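Local coordinates for AA9 family lytic polysaccharide monooxygenase cel61B (Hypocrea jecorina, PDB 2VTC), which oxidatively cleaves glycosidic bonds in crystalline and amorphous polysaccharides such as cellulose, using an active-site copper ion with oxygen or hydrogen peroxide as cosubstrate, at residues A[69-74]-A[190-195]; A[219-222]-A[227-230]; A[61-66]-A[101-106]; A[75-80]-A[132-137]. All coordinates share one frame; numbering follows the deposited sequence.

Contact 1: A[69-74]-A[190-195]. With NI (nickel (II) ion), chain E.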
loop_
_atom_site.group_PDB
_atom_site.type_symbol
_atom_site.label_atom_id
_atom_site.label_comp_id
_atom_site.label_asym_id
_atom_site.label_seq_id
_atom_site.Cartn_x
_atom_site.Cartn_y
_atom_site.Cartn_z
ATOM N N ASP A 69 5.379 -6.775 -15.261
ATOM C CA ASP A 69 4.571 -7.430 -16.295
ATOM C C ASP A 69 3.114 -7.631 -15.846
ATOM O O ASP A 69 2.284 -8.128 -16.623
ATOM C CB ASP A 69 5.204 -8.754 -16.793
ATOM C CG ASP A 69 5.437 -9.786 -15.687
ATOM O OD1 ASP A 69 5.006 -9.619 -14.531
ATOM O OD2 ASP A 69 6.079 -10.840 -15.990
ATOM N N GLN A 70 2.826 -7.246 -14.603
ATOM C CA GLN A 70 1.460 -7.295 -14.065
ATOM C C GLN A 70 0.887 -5.892 -13.775
ATOM O O GLN A 70 -0.163 -5.781 -13.149
ATOM C CB GLN A 70 1.427 -8.123 -12.801
ATOM C CG GLN A 70 1.857 -9.566 -12.994
ATOM C CD GLN A 70 1.910 -10.300 -11.691
ATOM O OE1 GLN A 70 2.823 -10.109 -10.885
ATOM N NE2 GLN A 70 0.897 -11.144 -11.447
ATOM N N TYR A 71 1.575 -4.836 -14.205
ATOM C CA TYR A 71 1.122 -3.468 -13.892
ATOM C C TYR A 71 -0.218 -3.061 -14.520
ATOM O O TYR A 71 -0.799 -2.052 -14.102
ATOM C CB TYR A 71 2.198 -2.425 -14.229
ATOM C CG TYR A 71 3.412 -2.350 -13.314
ATOM C CD1 TYR A 71 3.464 -2.970 -12.060
ATOM C CD2 TYR A 71 4.515 -1.570 -13.707
ATOM C CE1 TYR A 71 4.608 -2.859 -11.225
ATOM C CE2 TYR A 71 5.631 -1.450 -12.887
ATOM C CZ TYR A 71 5.680 -2.069 -11.660
ATOM O OH TYR A 71 6.780 -1.971 -10.831
ATOM N N THR A 72 -0.699 -3.805 -15.530
ATOM C CA THR A 72 -2.000 -3.490 -16.135
ATOM C C THR A 72 -3.098 -4.483 -15.743
ATOM O O THR A 72 -4.170 -4.444 -16.338
ATOM C CB THR A 72 -1.935 -3.416 -17.675
ATOM O OG1 THR A 72 -1.668 -4.721 -18.211
ATOM C CG2 THR A 72 -0.862 -2.420 -18.128
ATOM N N THR A 73 -2.804 -5.352 -14.777
ATOM C CA THR A 73 -3.707 -6.453 -14.374
ATOM C C THR A 73 -4.410 -6.143 -13.063
ATOM O O THR A 73 -3.949 -5.307 -12.287
ATOM C CB THR A 73 -2.947 -7.817 -14.224
ATOM O OG1 THR A 73 -2.192 -7.837 -13.005
ATOM C CG2 THR A 73 -2.045 -8.105 -15.446
ATOM N N PRO A 74 -5.567 -6.792 -12.800
ATOM C CA PRO A 74 -6.244 -6.582 -11.520
ATOM C C PRO A 74 -5.401 -6.810 -10.261
ATOM O O PRO A 74 -5.673 -6.207 -9.228
ATOM C CB PRO A 74 -7.415 -7.589 -11.585
ATOM C CG PRO A 74 -7.725 -7.677 -13.058
ATOM C CD PRO A 74 -6.329 -7.700 -13.686
ATOM N N ASN A 190 11.501 -5.844 -15.666
ATOM C CA ASN A 190 10.666 -6.697 -14.822
ATOM C C ASN A 190 11.254 -6.975 -13.433
ATOM O O ASN A 190 10.760 -7.832 -12.694
ATOM C CB ASN A 190 10.297 -8.001 -15.567
ATOM C CG ASN A 190 9.036 -8.642 -15.028
ATOM O OD1 ASN A 190 9.015 -9.828 -14.655
ATOM N ND2 ASN A 190 7.976 -7.855 -14.967
ATOM N N GLY A 191 12.288 -6.217 -13.038
ATOM C CA GLY A 191 12.970 -6.478 -11.765
ATOM C C GLY A 191 12.404 -5.863 -10.498
ATOM O O GLY A 191 12.551 -6.436 -9.420
ATOM N N MET A 192 11.766 -4.691 -10.630
ATOM C CA MET A 192 11.086 -4.029 -9.504
ATOM C C MET A 192 10.072 -4.975 -8.860
ATOM O O MET A 192 9.357 -5.700 -9.574
ATOM C CB MET A 192 10.375 -2.754 -9.994
ATOM C CG MET A 192 9.710 -1.949 -8.885
ATOM S SD MET A 192 10.796 -1.403 -7.525
ATOM C CE MET A 192 11.378 0.140 -8.222
ATOM N N GLN A 193 10.023 -4.993 -7.530
ATOM C CA GLN A 193 9.050 -5.838 -6.828
ATOM C C GLN A 193 8.051 -4.958 -6.088
ATOM O O GLN A 193 8.429 -4.298 -5.128
ATOM C CB GLN A 193 9.719 -6.790 -5.828
ATOM C CG GLN A 193 10.709 -7.767 -6.474
ATOM C CD GLN A 193 11.499 -8.633 -5.492
ATOM O OE1 GLN A 193 12.256 -9.514 -5.938
ATOM N NE2 GLN A 193 11.362 -8.408 -4.210
ATOM N N ASN A 194 6.754 -5.034 -6.453
ATOM C CA ASN A 194 5.729 -4.206 -5.784
ATOM C C ASN A 194 4.990 -4.996 -4.702
ATOM O O ASN A 194 4.523 -6.126 -4.969
ATOM C CB ASN A 194 4.683 -3.659 -6.787
ATOM C CG ASN A 194 5.220 -2.574 -7.713
ATOM O OD1 ASN A 194 4.582 -1.508 -7.891
ATOM N ND2 ASN A 194 6.321 -2.846 -8.375
ATOM N N TYR A 195 4.836 -4.400 -3.524
ATOM C CA TYR A 195 4.117 -5.034 -2.410
ATOM C C TYR A 195 2.944 -4.145 -1.956
ATOM O O TYR A 195 3.035 -3.518 -0.913
ATOM C CB TYR A 195 5.041 -5.313 -1.198
ATOM C CG TYR A 195 6.226 -6.232 -1.485
ATOM C CD1 TYR A 195 6.190 -7.582 -1.114
ATOM C CD2 TYR A 195 7.379 -5.747 -2.137
ATOM C CE1 TYR A 195 7.279 -8.450 -1.400
ATOM C CE2 TYR A 195 8.479 -6.603 -2.420
ATOM C CZ TYR A 195 8.415 -7.940 -2.040
ATOM O OH TYR A 195 9.502 -8.769 -2.316
HETATM NI NI NI E . 10.731 -10.103 -0.587
HETATM O O HOH W 1 12.021 -11.592 0.271
HETATM O O HOH W 2 10.945 -10.286 -1.766
#
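Y71 and N194 meet through matching first torsions: each CG lies beside its own backbone N, with chi1 at -73° in Y71 and -71° in N194. N194 starts out toward the 69-74 loop, while the phenol of Y71 swings across to it from the side, and the amide lies at the ring's edge, near its plane, beside the hydroxyl. Ring and amide planes stand 64° apart, and the two side chains cross at about a right angle. M192 adds an aliphatic neighbour, its CG 3.5 Å from Y71 OH. With an alanine in place of Y71, the N194 amide would probably lose its phenol neighbour and a gap would open between the 69-74 loop and M192. Y71 itself sits in a type I turn from Q70 to T73, whose last residue doubles the grip on Q70 O: that oxygen accepts from T73 N at 3.1 Å and from T73 OG1 at 2.9 Å. The opposing chain enters strand 193-204 of the β-sandwich that forms the AA9 core, leading to Y195, whose OH binds the nickel ion at 2.5 Å together with H20 and H108; these three residues also bind the catalytic copper. Q193 probably takes part in binding oxygen, by analogy with relatives. At the outer end, N190 has positive phi, a conformation asparagine tolerates well, and presents its amide to the D69 carboxylate.

Contact 2: A[219-222]-A[227-230]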
loop_
_atom_site.group_PDB
_atom_site.type_symbol
_atom_site.label_atom_id
_atom_site.label_comp_id
_atom_site.label_asym_id
_atom_site.label_seq_id
_atom_site.Cartn_x
_atom_site.Cartn_y
_atom_site.Cartn_z
ATOM N N GLN A 219 -2.901 2.087 -14.207
ATOM C CA GLN A 219 -2.239 3.198 -14.886
ATOM C C GLN A 219 -1.175 3.882 -14.000
ATOM O O GLN A 219 -0.596 4.889 -14.401
ATOM C CB GLN A 219 -3.277 4.222 -15.381
ATOM C CG GLN A 219 -4.129 3.730 -16.551
ATOM C CD GLN A 219 -5.267 4.701 -16.927
ATOM O OE1 GLN A 219 -5.193 5.912 -16.676
ATOM N NE2 GLN A 219 -6.320 4.165 -17.524
ATOM N N LEU A 220 -0.909 3.322 -12.820
ATOM C CA LEU A 220 0.056 3.952 -11.896
ATOM C C LEU A 220 1.480 3.910 -12.422
ATOM O O LEU A 220 2.196 4.922 -12.348
ATOM C CB LEU A 220 0.019 3.330 -10.503
ATOM C CG LEU A 220 -1.276 3.504 -9.715
ATOM C CD1 LEU A 220 -1.221 2.624 -8.496
ATOM C CD2 LEU A 220 -1.550 4.969 -9.298
ATOM N N TYR A 221 1.869 2.751 -12.962
ATOM C CA TYR A 221 3.275 2.472 -13.305
ATOM C C TYR A 221 3.436 1.743 -14.642
ATOM O O TYR A 221 2.584 0.925 -15.016
ATOM C CB TYR A 221 3.903 1.545 -12.265
ATOM C CG TYR A 221 3.645 1.898 -10.833
ATOM C CD1 TYR A 221 4.090 3.114 -10.321
ATOM C CD2 TYR A 221 2.976 1.001 -9.974
ATOM C CE1 TYR A 221 3.854 3.451 -8.995
ATOM C CE2 TYR A 221 2.749 1.317 -8.636
ATOM C CZ TYR A 221 3.198 2.560 -8.158
ATOM O OH TYR A 221 3.000 2.905 -6.845
ATOM N N LYS A 222 4.548 2.040 -15.326
ATOM C CA LYS A 222 4.966 1.321 -16.542
ATOM C C LYS A 222 6.340 0.668 -16.285
ATOM O O LYS A 222 7.134 1.185 -15.486
ATOM C CB LYS A 222 5.024 2.262 -17.753
ATOM C CG LYS A 222 3.672 2.848 -18.140
ATOM C CD LYS A 222 3.694 3.473 -19.521
ATOM C CE LYS A 222 2.415 4.275 -19.783
ATOM N NZ LYS A 222 2.339 4.830 -21.172
ATOM N N GLY A 227 11.864 5.579 -12.238
ATOM C CA GLY A 227 12.037 5.112 -10.870
ATOM C C GLY A 227 11.650 3.656 -10.690
ATOM O O GLY A 227 11.725 3.112 -9.582
ATOM N N ILE A 228 11.248 3.029 -11.800
ATOM C CA ILE A 228 10.906 1.603 -11.828
ATOM C C ILE A 228 12.097 0.784 -12.364
ATOM O O ILE A 228 12.445 -0.276 -11.807
ATOM C CB ILE A 228 9.649 1.328 -12.714
ATOM C CG1 ILE A 228 8.377 1.928 -12.078
ATOM C CG2 ILE A 228 9.487 -0.197 -13.058
ATOM C CD1 ILE A 228 7.968 1.362 -10.713
ATOM N N LEU A 229 12.689 1.312 -13.433
ATOM C CA LEU A 229 13.855 0.697 -14.092
ATOM C C LEU A 229 15.069 1.634 -13.940
ATOM O O LEU A 229 15.150 2.657 -14.618
ATOM C CB LEU A 229 13.553 0.466 -15.559
ATOM C CG LEU A 229 14.636 -0.195 -16.442
ATOM C CD1 LEU A 229 14.856 -1.646 -16.030
ATOM C CD2 LEU A 229 14.279 -0.073 -17.910
ATOM N N PHE A 230 15.957 1.269 -13.025
ATOM C CA PHE A 230 17.098 2.126 -12.654
ATOM C C PHE A 230 18.125 1.322 -11.888
ATOM O O PHE A 230 17.837 0.251 -11.360
ATOM C CB PHE A 230 16.623 3.352 -11.831
ATOM C CG PHE A 230 16.340 3.041 -10.387
ATOM C CD1 PHE A 230 17.253 3.378 -9.386
ATOM C CD2 PHE A 230 15.153 2.401 -10.013
ATOM C CE1 PHE A 230 17.022 3.066 -8.056
ATOM C CE2 PHE A 230 14.892 2.105 -8.685
ATOM C CZ PHE A 230 15.815 2.440 -7.684
#
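I228 reaches toward Y221 with CG1 beside its own backbone N (chi1 -68°), and a second bend at chi2 of -63° carries CD1 to the tyrosine. The meeting is light: I228 CD1 lies 4.3 Å from Y221 CD1. The other branch of the isoleucine, together with CB and CG1, gathers round the K222 carbonyl, with I228 CG2 3.7 Å from K222 O. A β-branched residue suits this place because its two arms can touch a ring and a backbone oxygen at once. On the tyrosine, L220 CB sits over the centre of one ring face, 3.7 Å above the plane, so that face is covered by the ring's own chain neighbour, and I228 adds only a light touch. Its polar end is buried but provided for, since Y221 OH is hydrogen-bonded to E179 and to Y116. The K222 side chain, extended beyond CG, takes its ammonium group to the exposed surface, while its backbone N bonds to D225 in the intervening loop. Further apolar cover for I228 comes from Y71, L181 and P242. No hydrogen bond links 219-222 with 227-230 directly; their attraction is dispersion between aliphatic carbon, ring and carbonyl, which depends on the fit of shapes rather than on direction.

Contact 3: A[61-66]-A[101-106]. With NAG (2-acetamido-2-deoxy-beta-D-glucopyranose), chain C; NAG (2-acetamido-2-deoxy-beta-D-glucopyranose), chain B.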
loop_
_atom_site.group_PDB
_atom_site.type_symbol
_atom_site.label_atom_id
_atom_site.label_comp_id
_atom_site.label_asym_id
_atom_site.label_seq_id
_atom_site.Cartn_x
_atom_site.Cartn_y
_atom_site.Cartn_z
ATOM N N LEU A 61 0.790 -16.664 -1.212
ATOM C CA LEU A 61 0.987 -17.526 -0.036
ATOM C C LEU A 61 2.390 -17.433 0.620
ATOM O O LEU A 61 2.649 -18.005 1.688
ATOM C CB LEU A 61 0.588 -18.976 -0.384
ATOM C CG LEU A 61 -0.774 -19.189 -1.072
ATOM C CD1 LEU A 61 -1.183 -20.660 -1.040
ATOM C CD2 LEU A 61 -1.851 -18.367 -0.397
ATOM N N ASP A 62 3.249 -16.631 0.006
ATOM C CA ASP A 62 4.627 -16.425 0.454
ATOM C C ASP A 62 4.829 -15.008 0.968
ATOM O O ASP A 62 5.918 -14.634 1.448
ATOM C CB ASP A 62 5.545 -16.608 -0.741
ATOM C CG ASP A 62 5.300 -17.907 -1.462
ATOM O OD1 ASP A 62 5.335 -18.968 -0.799
ATOM O OD2 ASP A 62 5.095 -17.862 -2.693
ATOM N N LEU A 63 3.786 -14.198 0.822
ATOM C CA LEU A 63 3.866 -12.777 1.108
ATOM C C LEU A 63 4.807 -12.089 0.099
ATOM O O LEU A 63 5.531 -11.147 0.449
ATOM C CB LEU A 63 4.258 -12.535 2.576
ATOM C CG LEU A 63 3.492 -13.321 3.653
ATOM C CD1 LEU A 63 3.908 -12.882 5.039
ATOM C CD2 LEU A 63 1.958 -13.150 3.498
ATOM N N GLY A 64 4.733 -12.561 -1.144
ATOM C CA GLY A 64 5.506 -12.075 -2.304
ATOM C C GLY A 64 4.972 -10.798 -2.931
ATOM O O GLY A 64 4.343 -9.991 -2.250
ATOM N N PHE A 65 5.244 -10.635 -4.224
ATOM C CA PHE A 65 5.108 -9.343 -4.905
ATOM C C PHE A 65 4.394 -9.423 -6.261
ATOM O O PHE A 65 4.174 -10.524 -6.813
ATOM C CB PHE A 65 6.512 -8.699 -5.065
ATOM C CG PHE A 65 7.501 -9.581 -5.799
ATOM C CD1 PHE A 65 7.578 -9.561 -7.184
ATOM C CD2 PHE A 65 8.334 -10.440 -5.088
ATOM C CE1 PHE A 65 8.469 -10.398 -7.875
ATOM C CE2 PHE A 65 9.235 -11.264 -5.768
ATOM C CZ PHE A 65 9.297 -11.234 -7.138
ATOM N N ILE A 66 4.012 -8.254 -6.787
ATOM C CA ILE A 66 3.452 -8.078 -8.124
ATOM C C ILE A 66 4.563 -7.468 -8.968
ATOM O O ILE A 66 5.257 -6.569 -8.475
ATOM C CB ILE A 66 2.193 -7.118 -8.078
ATOM C CG1 ILE A 66 1.170 -7.630 -7.048
ATOM C CG2 ILE A 66 1.572 -6.899 -9.443
ATOM C CD1 ILE A 66 0.706 -9.058 -7.277
ATOM N N TRP A 101 4.254 -4.021 9.344
ATOM C CA TRP A 101 4.618 -5.115 8.464
ATOM C C TRP A 101 5.182 -6.300 9.259
ATOM O O TRP A 101 5.724 -6.127 10.364
ATOM C CB TRP A 101 5.647 -4.648 7.424
ATOM C CG TRP A 101 5.082 -3.688 6.404
ATOM C CD1 TRP A 101 4.877 -2.358 6.570
ATOM C CD2 TRP A 101 4.658 -4.007 5.071
ATOM N NE1 TRP A 101 4.342 -1.815 5.420
ATOM C CE2 TRP A 101 4.211 -2.803 4.479
ATOM C CE3 TRP A 101 4.627 -5.191 4.314
ATOM C CZ2 TRP A 101 3.713 -2.743 3.160
ATOM C CZ3 TRP A 101 4.134 -5.142 2.991
ATOM C CH2 TRP A 101 3.679 -3.908 2.435
ATOM N N GLY A 102 5.041 -7.494 8.702
ATOM C CA GLY A 102 5.486 -8.697 9.407
ATOM C C GLY A 102 5.156 -9.957 8.645
ATOM O O GLY A 102 4.733 -9.886 7.478
ATOM N N PRO A 103 5.313 -11.129 9.296
ATOM C CA PRO A 103 5.701 -11.333 10.713
ATOM C C PRO A 103 7.204 -11.160 11.012
ATOM O O PRO A 103 7.582 -10.928 12.173
ATOM C CB PRO A 103 5.281 -12.782 10.989
ATOM C CG PRO A 103 5.359 -13.470 9.639
ATOM C CD PRO A 103 5.092 -12.402 8.582
ATOM N N GLY A 104 8.040 -11.286 9.990
ATOM C CA GLY A 104 9.489 -11.126 10.168
ATOM C C GLY A 104 9.976 -9.729 9.818
ATOM O O GLY A 104 9.235 -8.917 9.271
ATOM N N VAL A 105 11.234 -9.446 10.157
ATOM C CA VAL A 105 11.887 -8.191 9.773
ATOM C C VAL A 105 11.851 -8.003 8.249
ATOM O O VAL A 105 12.100 -8.945 7.490
ATOM C CB VAL A 105 13.352 -8.135 10.312
ATOM C CG1 VAL A 105 14.005 -6.798 9.975
ATOM C CG2 VAL A 105 13.350 -8.336 11.830
ATOM N N TRP A 106 11.502 -6.797 7.797
ATOM C CA TRP A 106 11.478 -6.520 6.358
ATOM C C TRP A 106 12.867 -6.734 5.692
ATOM O O TRP A 106 13.851 -6.125 6.126
ATOM C CB TRP A 106 10.911 -5.118 6.067
ATOM C CG TRP A 106 10.805 -4.793 4.596
ATOM C CD1 TRP A 106 11.549 -3.872 3.910
ATOM C CD2 TRP A 106 9.902 -5.368 3.639
ATOM N NE1 TRP A 106 11.183 -3.845 2.597
ATOM C CE2 TRP A 106 10.173 -4.753 2.394
ATOM C CE3 TRP A 106 8.887 -6.338 3.714
ATOM C CZ2 TRP A 106 9.467 -5.075 1.217
ATOM C CZ3 TRP A 106 8.194 -6.666 2.533
ATOM C CH2 TRP A 106 8.489 -6.039 1.309
HETATM C C1 NAG C . 0.868 -7.176 14.589
HETATM C C2 NAG C . 0.792 -8.297 15.634
HETATM C C3 NAG C . 2.186 -8.700 16.164
HETATM C C4 NAG C . 3.220 -8.890 15.039
HETATM C C5 NAG C . 3.069 -7.789 13.972
HETATM C C6 NAG C . 3.960 -7.974 12.748
HETATM C C7 NAG C . -1.075 -8.748 17.149
HETATM C C8 NAG C . -1.794 -8.328 18.396
HETATM N N2 NAG C . -0.074 -7.954 16.751
HETATM O O3 NAG C . 2.074 -9.887 16.937
HETATM O O4 NAG C . 4.546 -8.849 15.553
HETATM O O5 NAG C . 1.711 -7.656 13.549
HETATM O O6 NAG C . 3.928 -9.292 12.254
HETATM O O7 NAG C . -1.410 -9.772 16.547
HETATM C C1 NAG B . 5.192 -10.131 15.442
HETATM C C2 NAG B . 6.712 -9.923 15.456
HETATM C C3 NAG B . 7.486 -11.240 15.619
HETATM C C4 NAG B . 6.875 -12.156 16.682
HETATM C C5 NAG B . 5.366 -12.296 16.448
HETATM C C6 NAG B . 4.704 -13.193 17.495
HETATM C C7 NAG B . 7.447 -7.930 14.208
HETATM C C8 NAG B . 8.045 -7.422 12.934
HETATM N N2 NAG B . 7.171 -9.237 14.253
HETATM O O3 NAG B . 8.813 -10.931 15.989
HETATM O O4 NAG B . 7.507 -13.422 16.672
HETATM O O5 NAG B . 4.780 -11.001 16.489
HETATM O O6 NAG B . 4.853 -12.612 18.775
HETATM O O7 NAG B . 7.217 -7.137 15.119
#
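The CD1 methyl of L63 points at the CD corner of the P103 ring, 3.8 Å away. The two segments meet closely at this one methyl, which also lies 4.0 Å from G102 O, and little else crosses between them. Positive phi at L63 is unusual for a branched residue; the backbone there bonds to G21, and the side chain is directed at the end of strand 96-102 and the turn after it. The peptide bond between G102 and P103 is cis, a form that proline makes accessible. P103 is otherwise exposed, but on its sugar-facing side the glycan is held more closely than L63 is. The two linked sugars, predicted to be attached at N25, lie along W101, G102 and P103, and N2 of the outer sugar donates to P103 O at 2.7 Å in an almost straight bond (169°). O6 of the inner sugar comes 3.3 Å from G102 CA, where a side chain would collide with it, so glycine fits the site. Inward, W101 bonds through NE1 to H178, and W106 meets Y195 and H108 edge-to-face. The arrangement thus borders the metal-binding surface of an AA9 enzyme, where the N-terminal H20, close to L63, and H108 form the histidine brace.

Contact 4: A[75-80]-A[132-137]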
loop_
_atom_site.group_PDB
_atom_site.type_symbol
_atom_site.label_atom_id
_atom_site.label_comp_id
_atom_site.label_asym_id
_atom_site.label_seq_id
_atom_site.Cartn_x
_atom_site.Cartn_y
_atom_site.Cartn_z
ATOM N N ASP A 75 -4.373 -7.668 -10.357
ATOM C CA ASP A 75 -3.538 -7.974 -9.216
ATOM C C ASP A 75 -2.763 -6.749 -8.676
ATOM O O ASP A 75 -2.394 -6.742 -7.506
ATOM C CB ASP A 75 -2.558 -9.096 -9.587
ATOM C CG ASP A 75 -3.180 -10.491 -9.404
ATOM O OD1 ASP A 75 -4.376 -10.583 -8.959
ATOM O OD2 ASP A 75 -2.482 -11.490 -9.723
ATOM N N ILE A 76 -2.544 -5.736 -9.520
ATOM C CA ILE A 76 -1.832 -4.522 -9.051
ATOM C C ILE A 76 -2.696 -3.644 -8.133
ATOM O O ILE A 76 -2.200 -2.810 -7.393
ATOM C CB ILE A 76 -1.253 -3.682 -10.239
ATOM C CG1 ILE A 76 -0.202 -2.651 -9.753
ATOM C CG2 ILE A 76 -2.345 -2.914 -10.956
ATOM C CD1 ILE A 76 0.982 -3.267 -8.950
ATOM N N VAL A 77 -4.013 -3.844 -8.162
ATOM C CA VAL A 77 -4.881 -2.986 -7.353
ATOM C C VAL A 77 -4.623 -3.162 -5.845
ATOM O O VAL A 77 -4.236 -2.197 -5.165
ATOM C CB VAL A 77 -6.397 -3.228 -7.670
ATOM C CG1 VAL A 77 -7.236 -2.262 -6.822
ATOM C CG2 VAL A 77 -6.706 -3.059 -9.168
ATOM N N CYS A 78 -4.808 -4.393 -5.348
ATOM C CA CYS A 78 -4.681 -4.725 -3.934
ATOM C C CYS A 78 -3.971 -6.060 -3.691
ATOM O O CYS A 78 -4.136 -6.673 -2.651
ATOM C CB CYS A 78 -6.053 -4.722 -3.230
ATOM S SG CYS A 78 -6.767 -3.070 -3.071
ATOM N N HIS A 79 -3.152 -6.460 -4.657
ATOM C CA HIS A 79 -2.343 -7.692 -4.603
ATOM C C HIS A 79 -3.146 -8.915 -5.098
ATOM O O HIS A 79 -4.282 -8.780 -5.599
ATOM C CB HIS A 79 -1.697 -7.910 -3.230
ATOM C CG HIS A 79 -0.339 -8.549 -3.304
ATOM N ND1 HIS A 79 0.785 -8.009 -2.702
ATOM C CD2 HIS A 79 0.060 -9.695 -3.901
ATOM C CE1 HIS A 79 1.820 -8.804 -2.938
ATOM N NE2 HIS A 79 1.410 -9.826 -3.668
ATOM N N LYS A 80 -2.538 -10.099 -5.000
ATOM C CA LYS A 80 -3.024 -11.278 -5.741
ATOM C C LYS A 80 -4.445 -11.740 -5.391
ATOM O O LYS A 80 -4.719 -12.079 -4.234
ATOM C CB LYS A 80 -2.057 -12.443 -5.549
ATOM C CG LYS A 80 -2.345 -13.612 -6.465
ATOM C CD LYS A 80 -1.326 -14.735 -6.254
ATOM C CE LYS A 80 -1.567 -15.877 -7.212
ATOM N NZ LYS A 80 -1.415 -15.430 -8.621
ATOM N N LEU A 132 -11.883 1.440 -8.643
ATOM C CA LEU A 132 -11.253 2.365 -7.695
ATOM C C LEU A 132 -10.248 3.270 -8.409
ATOM O O LEU A 132 -9.535 2.828 -9.315
ATOM C CB LEU A 132 -10.584 1.605 -6.549
ATOM C CG LEU A 132 -11.523 0.874 -5.584
ATOM C CD1 LEU A 132 -10.736 0.011 -4.613
ATOM C CD2 LEU A 132 -12.421 1.877 -4.816
ATOM N N ARG A 133 -10.221 4.539 -8.006
ATOM C CA ARG A 133 -9.294 5.530 -8.587
ATOM C C ARG A 133 -8.459 6.126 -7.470
ATOM O O ARG A 133 -8.984 6.611 -6.483
ATOM C CB ARG A 133 -10.038 6.630 -9.378
ATOM C CG ARG A 133 -10.988 6.085 -10.473
ATOM C CD ARG A 133 -11.721 7.206 -11.249
ATOM N NE ARG A 133 -10.734 8.075 -11.876
ATOM C CZ ARG A 133 -10.248 7.896 -13.103
ATOM N NH1 ARG A 133 -10.732 6.931 -13.877
ATOM N NH2 ARG A 133 -9.306 8.706 -13.565
ATOM N N TRP A 134 -7.131 6.055 -7.609
ATOM C CA TRP A 134 -6.236 6.299 -6.498
ATOM C C TRP A 134 -5.575 7.661 -6.530
ATOM O O TRP A 134 -5.195 8.152 -7.588
ATOM C CB TRP A 134 -5.141 5.220 -6.548
ATOM C CG TRP A 134 -5.747 3.868 -6.452
ATOM C CD1 TRP A 134 -6.036 3.017 -7.493
ATOM C CD2 TRP A 134 -6.158 3.202 -5.259
ATOM N NE1 TRP A 134 -6.621 1.863 -7.022
ATOM C CE2 TRP A 134 -6.693 1.938 -5.651
ATOM C CE3 TRP A 134 -6.160 3.553 -3.893
ATOM C CZ2 TRP A 134 -7.211 1.023 -4.728
ATOM C CZ3 TRP A 134 -6.680 2.625 -2.971
ATOM C CH2 TRP A 134 -7.198 1.377 -3.408
ATOM N N VAL A 135 -5.456 8.252 -5.340
ATOM C CA VAL A 135 -4.804 9.535 -5.154
ATOM C C VAL A 135 -3.616 9.363 -4.207
ATOM O O VAL A 135 -3.783 8.859 -3.120
ATOM C CB VAL A 135 -5.823 10.551 -4.568
ATOM C CG1 VAL A 135 -5.167 11.867 -4.243
ATOM C CG2 VAL A 135 -6.969 10.768 -5.574
ATOM N N LYS A 136 -2.420 9.771 -4.644
ATOM C CA LYS A 136 -1.222 9.622 -3.792
ATOM C C LYS A 136 -1.267 10.579 -2.601
ATOM O O LYS A 136 -1.423 11.786 -2.792
ATOM C CB LYS A 136 0.040 9.883 -4.610
ATOM C CG LYS A 136 1.344 9.606 -3.828
ATOM C CD LYS A 136 2.568 9.967 -4.662
ATOM C CE LYS A 136 3.037 8.802 -5.554
ATOM N NZ LYS A 136 4.098 9.233 -6.534
ATOM N N ILE A 137 -1.122 10.044 -1.389
ATOM C CA ILE A 137 -1.119 10.879 -0.174
ATOM C C ILE A 137 0.192 10.823 0.627
ATOM O O ILE A 137 0.365 11.571 1.600
ATOM C CB ILE A 137 -2.334 10.568 0.759
ATOM C CG1 ILE A 137 -2.300 9.109 1.257
ATOM C CG2 ILE A 137 -3.642 10.913 0.027
ATOM C CD1 ILE A 137 -3.079 8.854 2.525
#
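V77 and W134 make the main apolar contact: V77 CG1 comes to the edge of the indole, near its plane, 3.9 Å from W134 CZ2, and the side chains cross at about a right angle. Having CG1 anti to the backbone N (chi1 -178°) extends that methyl to the tryptophan. C78 SG joins less closely and obliquely, 4.4 Å from W134 CZ2. Valine, small and apolar, and tryptophan, broad and largely apolar, suit a buried place between helix and strand. The covalent tie is the disulfide of C78 with C198, which fastens the short helix to strand 193-204. No polar bond crosses between the segments; within 75-80, H79 N makes a weak bond to D75 O where the helix ends and H79 takes positive phi, and R177, which also packs on W134, donates to the carbonyls of I76 and V77. Helix 75-78 therefore lies against the mixed sheet, facing W134 of strand 133-143, whose indole also touches Y116 and V118 of strand 113-119 and V175 of strand 172-182.

Contact 4 lies nearest the centre of the chain, nested inside the loop closed by contact 1; it is purely apolar across its segments, with a disulfide beside it. Contacts 1 and 2 are also buried but farther out, and they touch, the rings of Y71 and Y221 meeting while I228 reaches Y71. Contact 1 mixes polar groups with hydrocarbon, whereas contact 2 is mostly dispersion. Contact 3 is the most superficial, a leucine-proline touch bordered by sugars, yet a probable hydrogen bond from I66 N to N194 O joins it to contact 1. Contacts 1 and 4 reach the same mixed sheet, and I76 packs against both N194 and I66.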